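Local structure of odorant binding protein ASP5 (Apis mellifera, 3R72) at residues Asn14-Cys19 against Gln45-Cys50; Glu27-Gly32 against Pro39-Leu44; Gly61-Asp66 against Tyr105-Cys110. The protein probably binds small hydrophobic odorants in a helical internal cavity and carries them through the antennal fluid to olfactory receptors. All coordinates share one frame; numbering follows the deposited sequence. Where two conformers were deposited one is given.

Contact 1 (Asn14-Cys19 against Gln45-Cys50); sequences NMRKSC and QCYTTC
Cys19 and Cys50 mark the nearest backbone approach between Asn14-Cys19 and Gln45-Cys50, with their CA atoms 6.0 Å apart. Both segments are helical. Their axes come within 10.0 Å and run at 130° to each other, and the nearest CA pair lies at the C-terminal end of both segments. There Cys19 SG and Cys50 SG join in a disulfide of 2.1 Å. The two cysteines reach it differently: SG of Cys50 lies anti to its backbone N (chi1 -179°), while SG of Cys19 lies beside its own N. Beside the disulfide, the Tyr47 ring extends across to helix 5-23. Cys19 CB meets ring atom CE1 of Tyr47 at 3.6 Å, and Arg16 O lies at the ring edge, near its plane. The phenol oxygen ends against the aliphatic part of Arg16, with Tyr47 OH 3.4 Å from Arg16 CG. The guanidinium plane stands 75° from the ring. Tyr47 OH hydrogen-bonds Pro122 OXT and Arg16 NE donates to Pro122 O, while Arg16 NH1 makes salt bridges to Glu27 and Asp31. Two buried side chains thus grip the terminal carboxylate. A disulfide tying the first long helix to the helix 42-54 is characteristic of the PBP/GOBP fold, whose classical members carry three interlocked disulfides.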
loop_
_atom_site.group_PDB
_atom_site.type_symbol
_atom_site.label_atom_id
_atom_site.label_comp_id
_atom_site.label_asym_id
_atom_site.label_seq_id
_atom_site.Cartn_x
_atom_site.Cartn_y
_atom_site.Cartn_z
ATOM N N ASN A 14 9.472 -9.269 3.567
ATOM C CA ASN A 14 9.225 -9.833 4.882
ATOM C C ASN A 14 7.857 -9.482 5.443
ATOM O O ASN A 14 7.212 -10.308 6.072
ATOM C CB ASN A 14 10.375 -9.506 5.823
ATOM C CG ASN A 14 11.559 -10.403 5.562
ATOM O OD1 ASN A 14 11.445 -11.613 5.648
ATOM N ND2 ASN A 14 12.676 -9.829 5.204
ATOM N N MET A 15 7.383 -8.273 5.184
ATOM C CA MET A 15 6.006 -7.906 5.533
ATOM C C MET A 15 5.000 -8.747 4.752
ATOM O O MET A 15 4.016 -9.244 5.309
ATOM C CB MET A 15 5.772 -6.430 5.260
ATOM C CG MET A 15 6.541 -5.535 6.212
ATOM S SD MET A 15 6.095 -3.802 6.092
ATOM C CE MET A 15 6.523 -3.491 4.421
ATOM N N ARG A 16 5.243 -8.911 3.459
ATOM C CA ARG A 16 4.368 -9.751 2.641
ATOM C C ARG A 16 4.279 -11.155 3.211
ATOM O O ARG A 16 3.185 -11.707 3.378
ATOM C CB ARG A 16 4.865 -9.839 1.199
ATOM C CG ARG A 16 4.109 -10.889 0.374
ATOM C CD ARG A 16 4.553 -10.992 -1.049
ATOM N NE ARG A 16 4.267 -9.787 -1.807
ATOM C CZ ARG A 16 4.284 -9.712 -3.140
ATOM N NH1 ARG A 16 4.579 -10.775 -3.885
ATOM N NH2 ARG A 16 4.027 -8.560 -3.735
ATOM N N LYS A 17 5.439 -11.750 3.482
ATOM C CA LYS A 17 5.518 -13.110 3.997
ATOM C C LYS A 17 4.627 -13.285 5.191
ATOM O O LYS A 17 3.856 -14.253 5.279
ATOM C CB LYS A 17 6.937 -13.431 4.468
ATOM C CG LYS A 17 7.895 -13.891 3.409
ATOM C CD LYS A 17 8.983 -14.802 4.004
ATOM C CE LYS A 17 10.366 -14.323 3.633
ATOM N NZ LYS A 17 11.334 -15.439 3.548
ATOM N N SER A 18 4.757 -12.367 6.134
ATOM C CA SER A 18 3.972 -12.372 7.364
ATOM C C SER A 18 2.483 -12.299 7.067
ATOM O O SER A 18 1.693 -13.112 7.528
ATOM C CB SER A 18 4.362 -11.177 8.229
ATOM O OG SER A 18 3.586 -11.117 9.412
ATOM N N CYS A 19 2.093 -11.290 6.294
ATOM C CA CYS A 19 0.671 -11.089 6.011
ATOM C C CYS A 19 0.062 -12.209 5.129
ATOM O O CYS A 19 -1.108 -12.565 5.314
ATOM C CB CYS A 19 0.457 -9.691 5.423
ATOM S SG CYS A 19 0.669 -8.322 6.606
ATOM N N GLN A 45 -8.403 -7.785 0.122
ATOM C CA GLN A 45 -8.633 -6.504 0.776
ATOM C C GLN A 45 -7.997 -6.489 2.164
ATOM O O GLN A 45 -7.277 -5.553 2.536
ATOM C CB GLN A 45 -10.131 -6.215 0.831
ATOM C CG GLN A 45 -10.734 -6.019 -0.552
ATOM C CD GLN A 45 -12.238 -6.008 -0.609
ATOM O OE1 GLN A 45 -12.927 -6.298 0.364
ATOM N NE2 GLN A 45 -12.759 -5.664 -1.777
ATOM N N CYS A 46 -8.217 -7.546 2.935
ATOM C CA CYS A 46 -7.646 -7.605 4.284
ATOM C C CYS A 46 -6.128 -7.730 4.293
ATOM O O CYS A 46 -5.497 -7.242 5.228
ATOM C CB CYS A 46 -8.305 -8.710 5.092
ATOM S SG CYS A 46 -10.087 -8.391 5.436
ATOM N N TYR A 47 -5.541 -8.309 3.249
ATOM C CA TYR A 47 -4.085 -8.295 3.105
ATOM C C TYR A 47 -3.575 -6.851 3.057
ATOM O O TYR A 47 -2.570 -6.521 3.693
ATOM C CB TYR A 47 -3.646 -9.108 1.876
ATOM C CG TYR A 47 -2.188 -8.950 1.544
ATOM C CD1 TYR A 47 -1.218 -9.788 2.085
ATOM C CD2 TYR A 47 -1.770 -7.928 0.711
ATOM C CE1 TYR A 47 0.129 -9.596 1.801
ATOM C CE2 TYR A 47 -0.431 -7.740 0.421
ATOM C CZ TYR A 47 0.509 -8.581 0.967
ATOM O OH TYR A 47 1.846 -8.401 0.702
ATOM N N THR A 48 -4.249 -5.988 2.299
ATOM C CA THR A 48 -3.802 -4.604 2.234
ATOM C C THR A 48 -3.835 -3.937 3.594
ATOM O O THR A 48 -2.953 -3.150 3.923
ATOM C CB THR A 48 -4.515 -3.751 1.159
ATOM O OG1 THR A 48 -5.887 -3.503 1.488
ATOM C CG2 THR A 48 -4.386 -4.374 -0.226
ATOM N N THR A 49 -4.858 -4.239 4.384
ATOM C CA THR A 49 -4.938 -3.687 5.724
ATOM C C THR A 49 -3.810 -4.207 6.618
ATOM O O THR A 49 -3.247 -3.452 7.405
ATOM C CB THR A 49 -6.290 -4.002 6.382
ATOM O OG1 THR A 49 -7.337 -3.796 5.429
ATOM C CG2 THR A 49 -6.514 -3.133 7.627
ATOM N N CYS A 50 -3.502 -5.491 6.499
ATOM C CA CYS A 50 -2.428 -6.096 7.265
ATOM C C CYS A 50 -1.111 -5.359 7.009
ATOM O O CYS A 50 -0.394 -4.993 7.956
ATOM C CB CYS A 50 -2.317 -7.590 6.916
ATOM S SG CYS A 50 -1.033 -8.517 7.796
#

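Contact 2 (Glu27-Gly32 against Pro39-Leu44); sequences EELVDG and PDDHDL
Leu29 carries most of the apolar contact between Glu27-Gly32 and Pro39-Leu44. Its two methyls divide the work. CD1 of Leu29 meets the proline ring at Pro39 CG, 4.1 Å away. CD2 of Leu29 lies 4.0 Å from Leu44 CB. Leu29 CG is anti to its backbone N (chi1 -173°), and this carries the branch out from the helix to Pro39 and Leu44. Leu44 answers from the start of helix 42-54. Leu44 CD2 sits 3.9 Å from Leu29 O, and Leu44 CD1 lies 4.1 Å from Val30 CA. Val30 itself points its CB away from this segment. Its side chain packs on Arg16 and Leu20 of helix 5-23, and adds only a light touch here by CG2. Ile25 and Tyr105 also pack on Leu44.

The polar part belongs to a helix N-cap. Asp41 stands just before helix 42-54, and its OD1 accepts from two backbone amides. The bond from Leu44 N is 3.2 Å long and fairly straight, at 163°, and reaches OD1 from above the carboxylate plane. The bond from Asp43 N is weak and bent, at 124°. The other oxygen, Asp41 OD2, faces Leu29 CD2 at 3.5 Å, a van der Waals contact. One carboxylate thus caps the helix and borders the leucine. Before the cap, Asp40 is the centre of an inverse gamma turn, with a weak bond from Asp41 N to Pro39 O. No hydrogen bond joins the two segments directly.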
loop_
_atom_site.group_PDB
_atom_site.type_symbol
_atom_site.label_atom_id
_atom_site.label_comp_id
_atom_site.label_asym_id
_atom_site.label_seq_id
_atom_site.Cartn_x
_atom_site.Cartn_y
_atom_site.Cartn_z
ATOM N N GLU A 27 0.518 -15.630 -3.095
ATOM C CA GLU A 27 1.376 -14.607 -3.623
ATOM C C GLU A 27 0.885 -14.120 -4.992
ATOM O O GLU A 27 0.975 -12.928 -5.302
ATOM C CB GLU A 27 2.813 -15.107 -3.684
ATOM C CG GLU A 27 3.772 -14.027 -4.075
ATOM C CD GLU A 27 5.162 -14.241 -3.524
ATOM O OE1 GLU A 27 5.579 -15.411 -3.350
ATOM O OE2 GLU A 27 5.843 -13.232 -3.297
ATOM N N GLU A 28 0.346 -15.031 -5.797
ATOM C CA GLU A 28 -0.196 -14.653 -7.087
ATOM C C GLU A 28 -1.250 -13.548 -6.936
ATOM O O GLU A 28 -1.261 -12.571 -7.686
ATOM C CB GLU A 28 -0.820 -15.874 -7.787
ATOM C CG GLU A 28 -1.450 -15.504 -9.120
ATOM C CD GLU A 28 -2.301 -16.584 -9.746
ATOM O OE1 GLU A 28 -2.310 -17.742 -9.290
ATOM O OE2 GLU A 28 -2.988 -16.234 -10.732
ATOM N N LEU A 29 -2.154 -13.707 -5.982
ATOM C CA LEU A 29 -3.243 -12.770 -5.814
ATOM C C LEU A 29 -2.694 -11.383 -5.418
ATOM O O LEU A 29 -3.135 -10.350 -5.919
ATOM C CB LEU A 29 -4.209 -13.351 -4.778
ATOM C CG LEU A 29 -5.508 -12.581 -4.581
ATOM C CD1 LEU A 29 -6.322 -12.509 -5.865
ATOM C CD2 LEU A 29 -6.309 -13.223 -3.469
ATOM N N VAL A 30 -1.677 -11.364 -4.564
ATOM C CA VAL A 30 -1.046 -10.104 -4.187
ATOM C C VAL A 30 -0.309 -9.481 -5.378
ATOM O O VAL A 30 -0.439 -8.290 -5.628
ATOM C CB VAL A 30 -0.098 -10.303 -3.000
ATOM C CG1 VAL A 30 0.679 -9.029 -2.720
ATOM C CG2 VAL A 30 -0.888 -10.767 -1.776
ATOM N N ASP A 31 0.462 -10.292 -6.107
ATOM C CA ASP A 31 1.182 -9.808 -7.284
ATOM C C ASP A 31 0.264 -9.279 -8.383
ATOM O O ASP A 31 0.661 -8.430 -9.186
ATOM C CB ASP A 31 2.041 -10.919 -7.894
ATOM C CG ASP A 31 3.306 -11.174 -7.136
ATOM O OD1 ASP A 31 3.851 -10.232 -6.525
ATOM O OD2 ASP A 31 3.771 -12.333 -7.207
ATOM N N GLY A 32 -0.966 -9.765 -8.416
ATOM C CA GLY A 32 -1.916 -9.306 -9.411
ATOM C C GLY A 32 -2.218 -7.823 -9.328
ATOM O O GLY A 32 -2.511 -7.190 -10.341
ATOM N N PRO A 39 -9.636 -7.730 -7.949
ATOM C CA PRO A 39 -10.920 -8.398 -7.763
ATOM C C PRO A 39 -11.572 -7.967 -6.443
ATOM O O PRO A 39 -10.895 -7.508 -5.496
ATOM C CB PRO A 39 -10.534 -9.870 -7.711
ATOM C CG PRO A 39 -9.120 -9.859 -7.178
ATOM C CD PRO A 39 -8.497 -8.656 -7.812
ATOM N N ASP A 40 -12.887 -8.087 -6.379
ATOM C CA ASP A 40 -13.615 -7.781 -5.152
ATOM C C ASP A 40 -13.498 -8.947 -4.176
ATOM O O ASP A 40 -14.480 -9.606 -3.837
ATOM C CB ASP A 40 -15.073 -7.474 -5.485
ATOM C CG ASP A 40 -15.846 -6.988 -4.301
ATOM O OD1 ASP A 40 -16.976 -7.486 -4.118
ATOM O OD2 ASP A 40 -15.324 -6.130 -3.555
ATOM N N ASP A 41 -12.277 -9.183 -3.716
ATOM C CA ASP A 41 -11.898 -10.345 -2.922
ATOM C C ASP A 41 -11.567 -9.853 -1.527
ATOM O O ASP A 41 -10.560 -9.186 -1.323
ATOM C CB ASP A 41 -10.693 -11.023 -3.587
ATOM C CG ASP A 41 -10.234 -12.271 -2.882
ATOM O OD1 ASP A 41 -10.249 -12.295 -1.644
ATOM O OD2 ASP A 41 -9.820 -13.221 -3.570
ATOM N N HIS A 42 -12.433 -10.140 -0.558
ATOM C CA HIS A 42 -12.282 -9.588 0.771
ATOM C C HIS A 42 -10.976 -10.021 1.437
ATOM O O HIS A 42 -10.424 -9.271 2.227
ATOM C CB HIS A 42 -13.498 -9.929 1.635
ATOM C CG HIS A 42 -13.575 -9.134 2.899
ATOM N ND1 HIS A 42 -13.194 -9.646 4.115
ATOM C CD2 HIS A 42 -13.999 -7.872 3.137
ATOM C CE1 HIS A 42 -13.373 -8.730 5.052
ATOM N NE2 HIS A 42 -13.869 -7.646 4.486
ATOM N N ASP A 43 -10.472 -11.204 1.110
ATOM C CA ASP A 43 -9.203 -11.635 1.683
ATOM C C ASP A 43 -8.031 -10.801 1.167
ATOM O O ASP A 43 -7.175 -10.397 1.943
ATOM C CB ASP A 43 -8.996 -13.125 1.464
ATOM C CG ASP A 43 -10.046 -13.948 2.174
ATOM O OD1 ASP A 43 -10.438 -13.579 3.301
ATOM O OD2 ASP A 43 -10.486 -14.965 1.604
ATOM N N LEU A 44 -8.009 -10.517 -0.129
ATOM C CA LEU A 44 -7.002 -9.610 -0.667
ATOM C C LEU A 44 -7.158 -8.225 -0.052
ATOM O O LEU A 44 -6.162 -7.568 0.286
ATOM C CB LEU A 44 -7.065 -9.555 -2.195
ATOM C CG LEU A 44 -6.044 -8.644 -2.858
ATOM C CD1 LEU A 44 -4.610 -8.999 -2.506
ATOM C CD2 LEU A 44 -6.278 -8.642 -4.374
#

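Contact 3 (Gly61-Asp66 against Tyr105-Cys110); sequences GNFDFD and YQYVQC. With NBB (N-butyl-benzenesulfonamide), chain B.
Tyr107 packs against both Phe63 and Phe65, and the three rings form an aromatic cluster. Phe63 and Tyr107 meet obliquely, with their planes at 38° and their centroids 4.9 Å apart. The tyrosine approaches over one face of the Phe63 ring, displaced toward its rim. The closest touch is at the base of the tyrosine, where Tyr107 CB lies 3.5 Å from Phe63 CZ. Phe65 takes the other end of the same ring. Its CE1 is 3.7 Å from Tyr107 CE1, which lies in the plane of the Phe65 ring, at its edge. These two planes are 53° apart, and the side chains slide past each other in opposite directions. Phe63 CB rests over a face of Phe65, so the two phenylalanines also touch each other. CG of Tyr107 is anti to its backbone N (chi1 -177°), which sends the ring from helix 100-114 toward both of them.

The tyrosine also borders the bound n-butyl-benzenesulfonamide. Tyr107 CE2 is 3.8 Å from C2 of the ligand phenyl ring, and ligand C3 lies at the edge of the tyrosine ring, in its plane. Val108 CG2 comes within 4.1 Å of the same C2. Phe63 also meets the rings of Phe58 and Tyr96, while Val88 and Cys91 pack on Tyr107. An alanine in place of Tyr107 would probably open a gap between the two phenylalanines and the ligand phenyl, leaving all three without a shared aromatic neighbour. Within these two segments the ligand is met by carbon atoms of Tyr107 and Val108. Its hydrogen bond comes from elsewhere, through Thr57 OG1. Such a wall suits apolar or aromatic ligands, consistent with odorant binding.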
loop_
_atom_site.group_PDB
_atom_site.type_symbol
_atom_site.label_atom_id
_atom_site.label_comp_id
_atom_site.label_asym_id
_atom_site.label_seq_id
_atom_site.Cartn_x
_atom_site.Cartn_y
_atom_site.Cartn_z
ATOM N N GLY A 61 -8.770 2.205 12.543
ATOM C CA GLY A 61 -9.846 2.429 11.610
ATOM C C GLY A 61 -9.679 3.616 10.687
ATOM O O GLY A 61 -10.583 3.915 9.915
ATOM N N ASN A 62 -8.517 4.267 10.714
ATOM C CA ASN A 62 -8.276 5.402 9.822
ATOM C C ASN A 62 -6.876 5.387 9.234
ATOM O O ASN A 62 -5.934 4.857 9.810
ATOM C CB ASN A 62 -8.503 6.725 10.561
ATOM C CG ASN A 62 -9.975 7.089 10.671
ATOM O OD1 ASN A 62 -10.646 7.317 9.664
ATOM N ND2 ASN A 62 -10.478 7.140 11.891
ATOM N N PHE A 63 -6.748 6.030 8.086
ATOM C CA PHE A 63 -5.439 6.275 7.507
ATOM C C PHE A 63 -4.658 7.230 8.380
ATOM O O PHE A 63 -5.240 8.113 9.008
ATOM C CB PHE A 63 -5.600 6.858 6.098
ATOM C CG PHE A 63 -6.294 5.924 5.172
ATOM C CD1 PHE A 63 -5.613 4.868 4.595
ATOM C CD2 PHE A 63 -7.650 6.013 4.973
ATOM C CE1 PHE A 63 -6.255 3.951 3.804
ATOM C CE2 PHE A 63 -8.302 5.088 4.174
ATOM C CZ PHE A 63 -7.612 4.065 3.593
ATOM N N ASP A 64 -3.347 7.047 8.406
ATOM C CA ASP A 64 -2.456 8.000 9.029
ATOM C C ASP A 64 -1.674 8.648 7.897
ATOM O O ASP A 64 -0.653 8.122 7.451
ATOM C CB ASP A 64 -1.538 7.324 10.058
ATOM C CG ASP A 64 -0.672 8.318 10.785
ATOM O OD1 ASP A 64 -0.410 9.387 10.200
ATOM O OD2 ASP A 64 -0.231 8.042 11.919
ATOM N N PHE A 65 -2.193 9.762 7.398
ATOM C CA PHE A 65 -1.580 10.387 6.236
ATOM C C PHE A 65 -0.226 11.000 6.551
ATOM O O PHE A 65 0.630 11.022 5.673
ATOM C CB PHE A 65 -2.512 11.385 5.540
ATOM C CG PHE A 65 -3.719 10.740 4.929
ATOM C CD1 PHE A 65 -3.596 9.865 3.862
ATOM C CD2 PHE A 65 -4.986 10.980 5.436
ATOM C CE1 PHE A 65 -4.727 9.246 3.333
ATOM C CE2 PHE A 65 -6.102 10.365 4.891
ATOM C CZ PHE A 65 -5.965 9.508 3.860
ATOM N N ASP A 66 -0.002 11.448 7.786
ATOM C CA ASP A 66 1.344 11.911 8.143
ATOM C C ASP A 66 2.356 10.761 7.990
ATOM O O ASP A 66 3.455 10.968 7.480
ATOM C CB ASP A 66 1.404 12.451 9.586
ATOM C CG ASP A 66 0.700 13.791 9.783
ATOM O OD1 ASP A 66 0.224 14.421 8.810
ATOM O OD2 ASP A 66 0.643 14.214 10.954
ATOM N N TYR A 105 -8.155 -1.148 0.686
ATOM C CA TYR A 105 -8.103 -1.619 -0.688
ATOM C C TYR A 105 -8.466 -0.510 -1.676
ATOM O O TYR A 105 -7.838 -0.370 -2.721
ATOM C CB TYR A 105 -9.048 -2.775 -0.873
ATOM C CG TYR A 105 -8.892 -3.622 -2.119
ATOM C CD1 TYR A 105 -7.720 -4.303 -2.398
ATOM C CD2 TYR A 105 -9.967 -3.825 -2.972
ATOM C CE1 TYR A 105 -7.624 -5.169 -3.463
ATOM C CE2 TYR A 105 -9.878 -4.689 -4.043
ATOM C CZ TYR A 105 -8.700 -5.347 -4.282
ATOM O OH TYR A 105 -8.562 -6.235 -5.304
ATOM N N GLN A 106 -9.477 0.285 -1.341
ATOM C CA GLN A 106 -9.857 1.420 -2.164
ATOM C C GLN A 106 -8.706 2.429 -2.259
ATOM O O GLN A 106 -8.457 2.997 -3.314
ATOM C CB GLN A 106 -11.108 2.096 -1.599
ATOM C CG GLN A 106 -12.408 1.284 -1.728
ATOM C CD GLN A 106 -13.446 1.677 -0.700
ATOM O OE1 GLN A 106 -13.423 2.792 -0.179
ATOM N NE2 GLN A 106 -14.352 0.754 -0.379
ATOM N N TYR A 107 -8.012 2.674 -1.153
ATOM C CA TYR A 107 -6.895 3.611 -1.140
ATOM C C TYR A 107 -5.756 3.120 -2.037
ATOM O O TYR A 107 -5.185 3.876 -2.827
ATOM C CB TYR A 107 -6.424 3.832 0.316
ATOM C CG TYR A 107 -5.320 4.848 0.388
ATOM C CD1 TYR A 107 -5.624 6.202 0.336
ATOM C CD2 TYR A 107 -3.997 4.486 0.448
ATOM C CE1 TYR A 107 -4.651 7.168 0.323
ATOM C CE2 TYR A 107 -3.012 5.456 0.452
ATOM C CZ TYR A 107 -3.353 6.794 0.374
ATOM O OH TYR A 107 -2.388 7.757 0.329
ATOM N N VAL A 108 -5.441 1.836 -1.932
ATOM C CA VAL A 108 -4.423 1.226 -2.775
ATOM C C VAL A 108 -4.799 1.361 -4.261
ATOM O O VAL A 108 -3.959 1.694 -5.085
ATOM C CB VAL A 108 -4.192 -0.255 -2.354
ATOM C CG1 VAL A 108 -3.290 -0.964 -3.355
ATOM C CG2 VAL A 108 -3.604 -0.298 -0.949
ATOM N N GLN A 109 -6.058 1.117 -4.597
ATOM C CA GLN A 109 -6.539 1.286 -5.970
ATOM C C GLN A 109 -6.421 2.738 -6.430
ATOM O O GLN A 109 -6.096 2.987 -7.590
ATOM C CB GLN A 109 -7.984 0.830 -6.101
ATOM C CG GLN A 109 -8.139 -0.664 -6.084
ATOM C CD GLN A 109 -9.580 -1.071 -5.949
ATOM O OE1 GLN A 109 -10.117 -1.148 -4.836
ATOM N NE2 GLN A 109 -10.220 -1.319 -7.069
ATOM N N CYS A 110 -6.670 3.699 -5.551
ATOM C CA CYS A 110 -6.494 5.104 -5.912
ATOM C C CYS A 110 -5.043 5.382 -6.278
ATOM O O CYS A 110 -4.754 6.042 -7.269
ATOM C CB CYS A 110 -6.938 6.018 -4.774
ATOM S SG CYS A 110 -6.750 7.784 -5.157
HETATM O O1S NBB B . 0.713 2.341 3.005
HETATM S S NBB B . 1.649 1.921 2.028
HETATM O O2S NBB B . 2.124 0.571 2.162
HETATM N N10 NBB B . 2.897 2.917 2.128
HETATM C C11 NBB B . 2.705 4.349 2.025
HETATM C C12 NBB B . 3.855 5.024 1.302
HETATM C C13 NBB B . 3.925 4.697 -0.189
HETATM C C14 NBB B . 2.798 5.369 -0.945
HETATM C C4 NBB B . 0.984 2.107 0.542
HETATM C C5 NBB B . 1.720 1.710 -0.577
HETATM C C6 NBB B . 1.200 1.856 -1.871
HETATM C C1 NBB B . -0.061 2.393 -2.078
HETATM C C2 NBB B . -0.811 2.771 -0.989
HETATM C C3 NBB B . -0.303 2.636 0.302
#

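Contacts 1 and 2 lie side by side, with centres about 11 Å apart, and both use helix 42-54. Along the chain, both segments of contact 2 fall between those of contact 1. The salt bridges of Arg16 tie the two together, and Val30 packs on Tyr47. Contact 3 follows later, its centre about 14 Å from that of contact 1 and about 17 Å from that of contact 2. Tyr105 of helix 100-114 joins it to both: its ring packs on Gln45, and its OH probably hydrogen-bonds Pro39 O. Contact 3 joins strand 62-63 and helix 65-75 to helix 100-114 at the ligand, contact 1 holds Met15 of the pocket, and contact 2 lies farther out.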